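Local atomic coordinates of salicylic acid-binding protein 2 (Nicotiana tabacum, PDB entry 1Y7I), a protein that hydrolyses methyl salicylate to salicylic acid and methanol, releasing the active signal for systemic acquired resistance in plant innate immunity. Residues H11-G16 with H80-M85; T147-G152 with S179-E184. All coordinates share one frame; numbering follows the deposited sequence.

Contact 1 (H11-G16 with H80-M85); sequences HGACHG and HSLGGM. With SAL (2-hydroxybenzoic acid), chain E.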
# COMPACT_ATOMS: atom_id res chain seq x y z
N HIS B 11 5.78 -10.91 -3.60
CA HIS B 11 5.30 -10.86 -2.22
C HIS B 11 4.62 -12.14 -1.77
O HIS B 11 4.28 -13.00 -2.59
CB HIS B 11 4.32 -9.69 -2.08
CG HIS B 11 3.07 -9.86 -2.88
ND1 HIS B 11 2.05 -10.71 -2.49
CD2 HIS B 11 2.68 -9.34 -4.07
CE1 HIS B 11 1.10 -10.71 -3.40
NE2 HIS B 11 1.46 -9.88 -4.37
N GLY B 12 4.43 -12.25 -0.46
CA GLY B 12 3.78 -13.41 0.12
C GLY B 12 2.28 -13.19 0.24
O GLY B 12 1.74 -12.26 -0.35
N ALA B 13 1.61 -14.04 1.01
CA ALA B 13 0.16 -13.96 1.19
C ALA B 13 -0.33 -12.73 1.93
O ALA B 13 0.23 -12.32 2.95
CB ALA B 13 -0.35 -15.20 1.88
N CYS B 14 -1.42 -12.17 1.42
CA CYS B 14 -2.05 -11.02 2.02
C CYS B 14 -1.26 -9.73 1.84
O CYS B 14 -1.69 -8.67 2.28
CB CYS B 14 -2.30 -11.29 3.51
SG CYS B 14 -3.27 -12.83 3.80
N HIS B 15 -0.11 -9.81 1.18
CA HIS B 15 0.69 -8.62 0.95
C HIS B 15 0.71 -8.24 -0.54
O HIS B 15 -0.02 -8.83 -1.34
CB HIS B 15 2.12 -8.82 1.48
CG HIS B 15 2.22 -8.78 2.97
ND1 HIS B 15 1.64 -9.73 3.78
CD2 HIS B 15 2.80 -7.88 3.80
CE1 HIS B 15 1.87 -9.43 5.05
NE2 HIS B 15 2.58 -8.31 5.09
N GLY B 16 1.53 -7.26 -0.90
CA GLY B 16 1.59 -6.83 -2.29
C GLY B 16 2.97 -6.29 -2.65
O GLY B 16 3.89 -6.38 -1.84
N HIS B 80 8.90 -14.31 -1.58
CA HIS B 80 8.75 -14.28 -0.13
C HIS B 80 7.59 -15.18 0.30
O HIS B 80 6.49 -15.08 -0.24
CB HIS B 80 8.46 -12.86 0.35
CG HIS B 80 8.32 -12.76 1.83
ND1 HIS B 80 7.37 -11.97 2.43
CD2 HIS B 80 9.01 -13.34 2.84
CE1 HIS B 80 7.47 -12.07 3.74
NE2 HIS B 80 8.47 -12.90 4.02
N SER B 81 7.85 -16.06 1.26
CA SER B 81 6.84 -16.97 1.79
C SER B 81 5.99 -17.66 0.72
O SER B 81 6.50 -18.47 -0.04
CB SER B 81 5.96 -16.25 2.80
OG SER B 81 5.46 -15.03 2.28
N LEU B 82 4.70 -17.34 0.66
CA LEU B 82 3.83 -17.98 -0.34
C LEU B 82 4.36 -17.72 -1.75
O LEU B 82 4.12 -18.50 -2.67
CB LEU B 82 2.38 -17.48 -0.20
CG LEU B 82 1.36 -18.07 -1.18
CD1 LEU B 82 1.30 -19.59 -1.01
CD2 LEU B 82 -0.00 -17.45 -0.93
N GLY B 83 5.09 -16.62 -1.90
CA GLY B 83 5.65 -16.25 -3.19
C GLY B 83 6.50 -17.34 -3.80
O GLY B 83 6.72 -17.35 -5.01
N GLY B 84 7.00 -18.24 -2.97
CA GLY B 84 7.81 -19.33 -3.50
C GLY B 84 6.95 -20.26 -4.35
O GLY B 84 7.44 -20.89 -5.29
N MSE B 85 5.66 -20.35 -4.03
CA MSE B 85 4.77 -21.22 -4.80
C MSE B 85 4.56 -20.58 -6.17
O MSE B 85 4.53 -21.27 -7.18
CB MSE B 85 3.44 -21.38 -4.08
CG MSE B 85 3.56 -22.09 -2.74
SE MSE B 85 4.37 -23.83 -2.93
CE MSE B 85 3.00 -24.65 -4.02
C1' SAL E . 2.97 -15.88 4.15
O1' SAL E . 3.63 -14.82 4.56
O2' SAL E . 2.67 -16.00 2.96
C1 SAL E . 2.61 -16.88 5.17
C2 SAL E . 1.87 -18.06 4.80
C3 SAL E . 1.54 -19.01 5.78
C4 SAL E . 1.92 -18.82 7.12
C5 SAL E . 2.64 -17.67 7.51
C6 SAL E . 2.98 -16.72 6.55
O2 SAL E . 1.47 -18.31 3.52
O HOH W 1 5.23 -10.22 1.34
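The carboxylate oxygen O2' of the bound salicylate is held from both segments, 11-16 and 80-85, at once. A13 N gives it a fairly straight bond, 3.0 Å from A13 N to SAL O2' with 160° at the hydrogen, while L82 N adds a weak one, 3.3 Å from L82 N to SAL O2'. The nucleophile lies close to both carboxylate oxygens, with S81 OG 2.9 Å from SAL O1' and 3.0 Å from SAL O2'. A separate hydrogen bond joins the salicylate to H238 NE2. S81 OG stands between its backbone N and carbonyl carbon (chi1 51°), which leaves it over the centre of the H80 ring and within 2.7 Å of H80 O, to which it donates. The hydroxyl comes in nearly at right angles to the C=O bond (86°), above the carbonyl plane and not on a lone pair. H80 O also accepts from G83 N, which closes a type II' turn from H80 to G83, the two donors arriving from opposite faces of the carbonyl plane. G12, with no side chain to intervene, fits against this turn, its CA 3.2 Å from both H80 O and S81 OG. A water accepts from G12 N and lies at the edge of the H80 ring, in its plane, near ND1, while H80 NE2 bonds to H238 O. Beside the elbow, A13 CB packs on L82 CD2 at 3.6 Å. S81 on a turn between strand 75-80 and helix 83-93 is the nucleophile elbow of the alpha/beta hydrolases, and S81 forms the acyl-ester intermediate. Two amides converging on one carboxylate oxygen are consistent with A13 N and L82 N forming the oxyanion hole, as in other alpha/beta hydrolases, where it stabilises the negative oxygen that develops during ester hydrolysis.

Contact 2 (T147-G152 with S179-E184); sequences TSMFFG and SSLFME. With SAL (2-hydroxybenzoic acid), chain E.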
# COMPACT_ATOMS: atom_id res chain seq x y z
N THR B 147 -10.99 -22.04 0.08
CA THR B 147 -10.82 -21.37 1.35
C THR B 147 -9.93 -20.14 1.21
O THR B 147 -8.92 -20.17 0.51
CB THR B 147 -10.20 -22.32 2.40
OG1 THR B 147 -10.98 -23.52 2.47
CG2 THR B 147 -10.19 -21.66 3.77
N SER B 148 -10.32 -19.05 1.86
CA SER B 148 -9.54 -17.82 1.81
C SER B 148 -8.81 -17.72 3.14
O SER B 148 -9.24 -18.29 4.14
CB SER B 148 -10.44 -16.61 1.62
OG SER B 148 -11.25 -16.38 2.75
N MSE B 149 -7.70 -16.99 3.14
CA MSE B 149 -6.89 -16.80 4.34
C MSE B 149 -6.54 -15.32 4.53
O MSE B 149 -5.87 -14.72 3.69
CB MSE B 149 -5.61 -17.63 4.22
CG MSE B 149 -4.58 -17.36 5.31
SE MSE B 149 -3.00 -18.42 5.03
CE MSE B 149 -2.20 -17.39 3.60
N PHE B 150 -6.98 -14.76 5.64
CA PHE B 150 -6.74 -13.35 5.95
C PHE B 150 -6.08 -13.20 7.32
O PHE B 150 -6.71 -13.46 8.35
CB PHE B 150 -8.07 -12.59 5.90
CG PHE B 150 -7.93 -11.09 5.94
CD1 PHE B 150 -7.00 -10.44 5.14
CD2 PHE B 150 -8.75 -10.33 6.76
CE1 PHE B 150 -6.89 -9.05 5.15
CE2 PHE B 150 -8.65 -8.93 6.78
CZ PHE B 150 -7.72 -8.29 5.97
N PHE B 151 -4.81 -12.79 7.35
CA PHE B 151 -4.10 -12.62 8.61
C PHE B 151 -4.76 -11.53 9.45
O PHE B 151 -5.19 -10.50 8.94
CB PHE B 151 -2.63 -12.25 8.38
CG PHE B 151 -1.88 -13.22 7.51
CD1 PHE B 151 -2.10 -14.59 7.63
CD2 PHE B 151 -0.96 -12.77 6.56
CE1 PHE B 151 -1.44 -15.50 6.81
CE2 PHE B 151 -0.29 -13.67 5.74
CZ PHE B 151 -0.53 -15.04 5.86
N GLY B 152 -4.84 -11.79 10.76
CA GLY B 152 -5.42 -10.83 11.67
C GLY B 152 -4.32 -9.98 12.28
O GLY B 152 -3.14 -10.29 12.10
N SER B 179 -6.08 -13.80 1.10
CA SER B 179 -5.35 -14.59 0.12
C SER B 179 -5.87 -16.02 0.17
O SER B 179 -7.01 -16.26 0.57
CB SER B 179 -3.86 -14.56 0.48
OG SER B 179 -3.08 -15.33 -0.42
N SER B 180 -5.04 -16.97 -0.24
CA SER B 180 -5.43 -18.37 -0.21
C SER B 180 -4.22 -19.26 -0.47
O SER B 180 -3.25 -18.83 -1.11
CB SER B 180 -6.50 -18.65 -1.26
OG SER B 180 -6.86 -20.02 -1.28
N LEU B 181 -4.28 -20.49 0.02
CA LEU B 181 -3.20 -21.44 -0.18
C LEU B 181 -3.51 -22.33 -1.38
O LEU B 181 -2.64 -23.05 -1.86
CB LEU B 181 -3.01 -22.31 1.07
CG LEU B 181 -2.53 -21.56 2.32
CD1 LEU B 181 -2.25 -22.55 3.44
CD2 LEU B 181 -1.26 -20.77 1.98
N PHE B 182 -4.75 -22.27 -1.86
CA PHE B 182 -5.14 -23.06 -3.02
C PHE B 182 -4.82 -24.54 -2.87
O PHE B 182 -4.35 -25.18 -3.81
CB PHE B 182 -4.44 -22.50 -4.25
CG PHE B 182 -4.73 -21.05 -4.49
CD1 PHE B 182 -5.96 -20.64 -5.00
CD2 PHE B 182 -3.79 -20.08 -4.14
CE1 PHE B 182 -6.25 -19.29 -5.16
CE2 PHE B 182 -4.08 -18.72 -4.30
CZ PHE B 182 -5.31 -18.33 -4.80
N MSE B 183 -5.08 -25.08 -1.68
CA MSE B 183 -4.81 -26.48 -1.40
C MSE B 183 -5.53 -27.43 -2.35
O MSE B 183 -4.93 -28.37 -2.86
CB MSE B 183 -5.20 -26.81 0.04
CG MSE B 183 -4.35 -26.09 1.09
SE MSE B 183 -2.48 -26.55 0.94
CE MSE B 183 -2.35 -27.85 2.38
N GLU B 184 -6.82 -27.20 -2.58
CA GLU B 184 -7.59 -28.07 -3.46
C GLU B 184 -6.91 -28.23 -4.81
O GLU B 184 -6.80 -29.34 -5.33
CB GLU B 184 -9.00 -27.52 -3.65
CG GLU B 184 -9.79 -27.32 -2.35
CD GLU B 184 -9.42 -26.03 -1.64
OE1 GLU B 184 -9.90 -25.82 -0.50
OE2 GLU B 184 -8.66 -25.23 -2.22
C1' SAL E . 2.97 -15.88 4.15
O1' SAL E . 3.63 -14.82 4.56
O2' SAL E . 2.67 -16.00 2.96
C1 SAL E . 2.61 -16.88 5.17
C2 SAL E . 1.87 -18.06 4.80
C3 SAL E . 1.54 -19.01 5.78
C4 SAL E . 1.92 -18.82 7.12
C5 SAL E . 2.64 -17.67 7.51
C6 SAL E . 2.98 -16.72 6.55
O2 SAL E . 1.47 -18.31 3.52
O HOH W 2 -6.41 -21.37 2.19
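M149 and S179 pair through their backbones in a single antiparallel bridge of the hydrogen-bonded kind, with M149 N donating to S179 O and S179 N to M149 O, each at 2.8 Å between those atoms. The bridge holds the M149 backbone beside S179; from there the side chain (deposited as selenomethionine) leaves extended, CG opposite the backbone N (chi1 171°), before bending at its last torsion. The terminal CE thus comes to lie 3.9 Å from L181 CD2 and 3.8 Å from the phenol oxygen, SAL O2. S179, whose own side chain touches A13, has its CB 3.8 Å from M149 O. T147 contributes chiefly a carbonyl: S180 OG donates to T147 O at 2.7 Å, nearly along the C=O axis (172°), and a water bridges the same oxygen to L181 N. The hydroxyl of S180 serves twice, since it also accepts from F182 N, an ST turn immediately before helix 183-187. T147 OG1 and E184 OE1 stand 3.9 Å apart, a proximity without a bond, their side chains crossing at about a right angle. Through S148, strand 147-150 pairs on with strand 135-138, where S148 OG bonds to L137 O. Further along, F151 brings CZ to 3.7 Å from SAL C1. Polar groups of the backbone and S180 are thus spent on joining the two segments, while M149, F151 and L181 offer carbon atoms to the ligand, an apolar wall beside the phenol oxygen and the ring of salicylate that is consistent with an aromatic ester as substrate.

Overall arrangement
Contact 1 and contact 2, whose centres lie about 12 Å apart, follow one another along the chain and close on the same salicylate. The first meets its carboxylate with backbone amides and the nucleophile; the second meets its ring and phenol oxygen with apolar side chains. They touch through the loop after strand 6-10, where A13 CB is 3.3 Å from M149 CE and C14 SG is 3.2 Å from M149 O, and also through the elbow, where L82 CD2 is 3.5 Å from S180 O. Contact 1 thus belongs to the catalytic core at the end of the parallel sheet, whereas contact 2 belongs to the region between strands 98-104 and 202-207, the usual place of the cap in alpha/beta hydrolases.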